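Side-chain contacts in dipicolinate synthase, B chain (Bacillus cereus, PDB 3MCU), which probably works together with its partner subunit DpaA to oxidise dihydrodipicolinate to dipicolinate with NADP(+) during sporulation: residues 99-104 / 124-129; 71-76 / 110-115. All blocks are in the same frame, centred on the assembly; numbering follows the deposited sequence.

Contact 1 (99-104 / 124-129); sequences SKFANA and VVLAVS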
loop_
_atom_site.group_PDB
_atom_site.type_symbol
_atom_site.label_atom_id
_atom_site.label_comp_id
_atom_site.label_asym_id
_atom_site.label_seq_id
_atom_site.Cartn_x
_atom_site.Cartn_y
_atom_site.Cartn_z
ATOM N N SER D 99 13.168 1.849 -4.412
ATOM C CA SER D 99 11.829 2.398 -4.362
ATOM C C SER D 99 11.209 2.406 -5.747
ATOM O O SER D 99 10.062 2.000 -5.924
ATOM C CB SER D 99 11.861 3.822 -3.806
ATOM O OG SER D 99 10.590 4.429 -3.954
ATOM N N LYS D 100 11.966 2.867 -6.733
ATOM C CA LYS D 100 11.465 2.896 -8.102
ATOM C C LYS D 100 11.174 1.481 -8.638
ATOM O O LYS D 100 10.112 1.232 -9.224
ATOM C CB LYS D 100 12.427 3.667 -9.013
ATOM C CG LYS D 100 12.327 5.199 -8.872
ATOM C CD LYS D 100 13.513 5.923 -9.525
ATOM C CE LYS D 100 13.229 7.419 -9.653
ATOM N NZ LYS D 100 14.445 8.287 -9.548
ATOM N N PHE D 101 12.111 0.556 -8.428
ATOM C CA PHE D 101 11.906 -0.846 -8.786
ATOM C C PHE D 101 10.620 -1.382 -8.144
ATOM O O PHE D 101 9.762 -1.931 -8.840
ATOM C CB PHE D 101 13.120 -1.697 -8.370
ATOM C CG PHE D 101 13.110 -3.096 -8.939
ATOM C CD1 PHE D 101 12.629 -3.337 -10.209
ATOM C CD2 PHE D 101 13.602 -4.156 -8.208
ATOM C CE1 PHE D 101 12.618 -4.605 -10.732
ATOM C CE2 PHE D 101 13.604 -5.431 -8.725
ATOM C CZ PHE D 101 13.114 -5.662 -9.980
ATOM N N ALA D 102 10.472 -1.220 -6.829
ATOM C CA ALA D 102 9.290 -1.752 -6.123
ATOM C C ALA D 102 7.989 -1.200 -6.681
ATOM O O ALA D 102 6.958 -1.864 -6.633
ATOM C CB ALA D 102 9.354 -1.458 -4.647
ATOM N N ASN D 103 8.039 0.023 -7.193
ATOM C CA ASN D 103 6.846 0.664 -7.733
ATOM C C ASN D 103 6.695 0.484 -9.245
ATOM O O ASN D 103 5.755 0.995 -9.839
ATOM C CB ASN D 103 6.812 2.145 -7.350
ATOM C CG ASN D 103 6.536 2.351 -5.876
ATOM O OD1 ASN D 103 7.393 2.833 -5.132
ATOM N ND2 ASN D 103 5.352 1.953 -5.435
ATOM N N ALA D 104 7.618 -0.261 -9.850
ATOM C CA ALA D 104 7.564 -0.565 -11.280
ATOM C C ALA D 104 7.773 0.666 -12.173
ATOM O O ALA D 104 7.181 0.773 -13.235
ATOM C CB ALA D 104 6.256 -1.276 -11.640
ATOM N N VAL D 124 15.978 -11.752 -10.822
ATOM C CA VAL D 124 16.655 -10.494 -10.566
ATOM C C VAL D 124 17.217 -10.597 -9.163
ATOM O O VAL D 124 16.489 -10.930 -8.220
ATOM C CB VAL D 124 15.671 -9.315 -10.624
ATOM C CG1 VAL D 124 16.318 -8.044 -10.141
ATOM C CG2 VAL D 124 15.133 -9.145 -12.048
ATOM N N VAL D 125 18.515 -10.327 -9.028
ATOM C CA VAL D 125 19.191 -10.371 -7.737
ATOM C C VAL D 125 19.573 -8.968 -7.335
ATOM O O VAL D 125 20.212 -8.247 -8.113
ATOM C CB VAL D 125 20.485 -11.236 -7.789
ATOM C CG1 VAL D 125 21.336 -10.989 -6.565
ATOM C CG2 VAL D 125 20.129 -12.712 -7.898
ATOM N N LEU D 126 19.183 -8.585 -6.123
ATOM C CA LEU D 126 19.378 -7.228 -5.630
ATOM C C LEU D 126 20.336 -7.218 -4.438
ATOM O O LEU D 126 20.198 -8.041 -3.543
ATOM C CB LEU D 126 18.026 -6.661 -5.169
ATOM C CG LEU D 126 16.890 -6.536 -6.188
ATOM C CD1 LEU D 126 15.593 -6.033 -5.536
ATOM C CD2 LEU D 126 17.334 -5.599 -7.309
ATOM N N ALA D 127 21.281 -6.276 -4.414
ATOM C CA ALA D 127 22.100 -6.003 -3.212
ATOM C C ALA D 127 21.783 -4.635 -2.630
ATOM O O ALA D 127 22.337 -3.616 -3.059
ATOM C CB ALA D 127 23.600 -6.095 -3.521
ATOM N N VAL D 128 20.911 -4.618 -1.632
ATOM C CA VAL D 128 20.471 -3.373 -1.035
ATOM C C VAL D 128 21.582 -2.616 -0.339
ATOM O O VAL D 128 22.533 -3.202 0.187
ATOM C CB VAL D 128 19.321 -3.606 -0.051
ATOM C CG1 VAL D 128 18.206 -4.379 -0.751
ATOM C CG2 VAL D 128 19.806 -4.382 1.144
ATOM N N SER D 129 21.428 -1.297 -0.357
ATOM C CA SER D 129 22.277 -0.367 0.367
ATOM C C SER D 129 21.569 0.980 0.510
ATOM O O SER D 129 21.664 1.834 -0.363
ATOM C CB SER D 129 23.581 -0.145 -0.380
ATOM O OG SER D 129 24.338 0.863 0.279
#

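Contact 2 (71-76 / 110-115); sequences NSIVGA and VLMAAK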
loop_
_atom_site.group_PDB
_atom_site.type_symbol
_atom_site.label_atom_id
_atom_site.label_comp_id
_atom_site.label_asym_id
_atom_site.label_seq_id
_atom_site.Cartn_x
_atom_site.Cartn_y
_atom_site.Cartn_z
ATOM N N ASN D 71 23.476 1.822 -21.634
ATOM C CA ASN D 71 23.464 3.121 -20.970
ATOM C C ASN D 71 22.296 3.994 -21.398
ATOM O O ASN D 71 22.326 5.207 -21.230
ATOM C CB ASN D 71 24.772 3.865 -21.226
ATOM C CG ASN D 71 25.028 4.097 -22.704
ATOM O OD1 ASN D 71 24.190 3.787 -23.548
ATOM N ND2 ASN D 71 26.192 4.654 -23.022
ATOM N N SER D 72 21.273 3.371 -21.962
ATOM C CA SER D 72 20.028 4.067 -22.241
ATOM C C SER D 72 18.868 3.111 -22.059
ATOM O O SER D 72 19.006 1.885 -22.219
ATOM C CB SER D 72 20.017 4.645 -23.658
ATOM O OG SER D 72 19.952 3.621 -24.630
ATOM N N ILE D 73 17.726 3.679 -21.713
ATOM C CA ILE D 73 16.503 2.914 -21.566
ATOM C C ILE D 73 16.194 2.133 -22.843
ATOM O O ILE D 73 15.770 0.985 -22.788
ATOM C CB ILE D 73 15.332 3.848 -21.174
ATOM C CG1 ILE D 73 15.656 4.541 -19.843
ATOM C CG2 ILE D 73 14.030 3.084 -21.092
ATOM C CD1 ILE D 73 14.690 5.650 -19.445
ATOM N N VAL D 74 16.424 2.748 -23.996
ATOM C CA VAL D 74 16.133 2.087 -25.266
ATOM C C VAL D 74 17.124 0.952 -25.544
ATOM O O VAL D 74 16.762 -0.074 -26.117
ATOM C CB VAL D 74 16.087 3.096 -26.440
ATOM C CG1 VAL D 74 15.960 2.381 -27.776
ATOM C CG2 VAL D 74 14.918 4.064 -26.253
ATOM N N GLY D 75 18.368 1.132 -25.117
ATOM C CA GLY D 75 19.372 0.089 -25.243
ATOM C C GLY D 75 19.121 -1.084 -24.314
ATOM O O GLY D 75 19.754 -2.130 -24.435
ATOM N N ALA D 76 18.190 -0.910 -23.382
ATOM C CA ALA D 76 17.878 -1.947 -22.405
ATOM C C ALA D 76 16.666 -2.772 -22.821
ATOM O O ALA D 76 16.594 -3.965 -22.541
ATOM C CB ALA D 76 17.667 -1.339 -21.029
ATOM N N VAL D 110 19.078 0.666 -15.903
ATOM C CA VAL D 110 19.142 -0.473 -15.004
ATOM C C VAL D 110 17.755 -0.965 -14.594
ATOM O O VAL D 110 17.511 -2.170 -14.550
ATOM C CB VAL D 110 20.009 -0.141 -13.770
ATOM C CG1 VAL D 110 19.907 -1.229 -12.720
ATOM C CG2 VAL D 110 21.444 0.055 -14.207
ATOM N N LEU D 111 16.849 -0.033 -14.303
ATOM C CA LEU D 111 15.473 -0.380 -13.962
ATOM C C LEU D 111 14.754 -1.036 -15.147
ATOM O O LEU D 111 13.969 -1.980 -14.970
ATOM C CB LEU D 111 14.688 0.865 -13.514
ATOM C CG LEU D 111 15.071 1.574 -12.200
ATOM C CD1 LEU D 111 14.476 2.970 -12.154
ATOM C CD2 LEU D 111 14.651 0.801 -10.972
HETATM N N MSE D 112 14.998 -0.522 -16.350
HETATM C CA MSE D 112 14.379 -1.093 -17.541
HETATM C C MSE D 112 14.925 -2.497 -17.805
HETATM O O MSE D 112 14.187 -3.383 -18.260
HETATM C CB MSE D 112 14.595 -0.195 -18.759
HETATM C CG MSE D 112 14.135 -0.839 -20.060
HETATM SE SE MSE D 112 12.177 -1.114 -20.106
HETATM C CE MSE D 112 11.613 0.733 -20.356
ATOM N N ALA D 113 16.218 -2.685 -17.514
ATOM C CA ALA D 113 16.879 -3.984 -17.662
ATOM C C ALA D 113 16.267 -5.006 -16.720
ATOM O O ALA D 113 16.031 -6.150 -17.107
ATOM C CB ALA D 113 18.387 -3.868 -17.390
ATOM N N ALA D 114 16.022 -4.575 -15.480
ATOM C CA ALA D 114 15.393 -5.409 -14.462
ATOM C C ALA D 114 13.966 -5.789 -14.866
ATOM O O ALA D 114 13.535 -6.928 -14.698
ATOM C CB ALA D 114 15.408 -4.698 -13.107
ATOM N N LYS D 115 13.243 -4.823 -15.420
ATOM C CA LYS D 115 11.903 -5.058 -15.920
ATOM C C LYS D 115 11.907 -6.039 -17.110
ATOM O O LYS D 115 11.070 -6.959 -17.174
ATOM C CB LYS D 115 11.250 -3.718 -16.315
ATOM C CG LYS D 115 9.812 -3.831 -16.819
ATOM C CD LYS D 115 9.346 -2.554 -17.502
ATOM C CE LYS D 115 7.853 -2.572 -17.766
ATOM N NZ LYS D 115 7.411 -1.422 -18.619
#

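Contact 1 (99-104 / 124-129)
Phe101, near the end of helix 95-102, lays its ring against Val124 and Leu126 of strand 124-130, and the contact across these segments is wholly apolar. Leu126 meets the ring at its edge: CD1 lies near the ring plane, 3.8 Å from Phe101 CE2, while Leu126 CD2 stands 4.0 Å from the same CE2. Val124 comes in obliquely near the far end of the ring, its CG1 4.0 Å from Phe101 CZ. The backbones stay well apart, with the CA atoms of Phe101 and Leu126 10.3 Å from each other, so a long flat side chain suits the helix and shorter branched ones the strand. Phe101 holds CG opposite its backbone N (chi1 -169°), a setting that carries the ring off the helix to the strand. Val124 and Leu126, two apart in an extended strand, both point toward the helix.

Backbone hydrogen bonding closes the helix just past Phe101. Ala104 N gives its hydrogen to Phe101 O at 2.9 Å; this bond is one of the two that, with positive phi at Ala104 (67°), make a Schellman motif.

The setting is the helix-on-sheet packing of an alpha/beta fold with a largely parallel sheet, as in the flavoprotein family; Leu144 of helix 138-145 also touches Phe101. With all three side chains buried and no hydrogen bond across the segments, this attachment probably owes its stability to the hydrophobic effect and close fit, with little directional constraint.

Contact 2 (71-76 / 110-115)
Selenomethionine Met112 of helix 109-118 lies against the short helix 73-76 and touches it with two parts of its chain. The methyl CE lies 3.5 Å from Ile73 CG2, and further back CG sits 3.7 Å from Ala76 CB. The bends at chi2 (66°) and chi3 (73°) fold the chain back on itself, which brings CE round to the isoleucine branch; the isoleucine and selenomethionine chains lie roughly perpendicular. A flexible, unbranched chain suits this partly exposed place, since it can bend to touch both Ile73 and Ala76.

At Ala76 and Ala113, small side chains let the backbones come close. The CA atoms of Ala76 and Ala113 are 5.3 Å apart, and their CB atoms meet at 4.5 Å, an approach that methyl-sized side chains permit. This is helix-to-helix packing on one side of the largely parallel sheet of the alpha/beta fold: Ala113 also touches Val39 of strand 35-40 and Met88 of strand 87-94.

No hydrogen bond crosses between the segments. Within 71-76, Ser72 is the N-cap of the short, loosely hydrogen-bonded helix, its OG accepting from Gly75 N at 3.0 Å (N-H...O angle 148°), and Ala76 N bonds to Ile73 O at 3.1 Å.

From the N terminus the chain first meets 71-76, then runs through strand 87-94 to 99-104, on to 110-115 and finally to 124-129. Contact 2 closes the loop from helix 73-76 to helix 109-118, spanning strand 87-94 and helix 95-102; contact 1 closes a second from helix 95-102 to strand 124-130, spanning helix 109-118. The segments alternate, so the two loops cross. Helix 109-118 joins them in space as well: Leu111 packs on Lys100 and Phe101, and Ala114 CB lies 3.7 Å from Phe101 CE1. Together the contacts link helix 73-76, through helices 109-118 and 95-102, to strand 124-130, their centres about 14 Å apart.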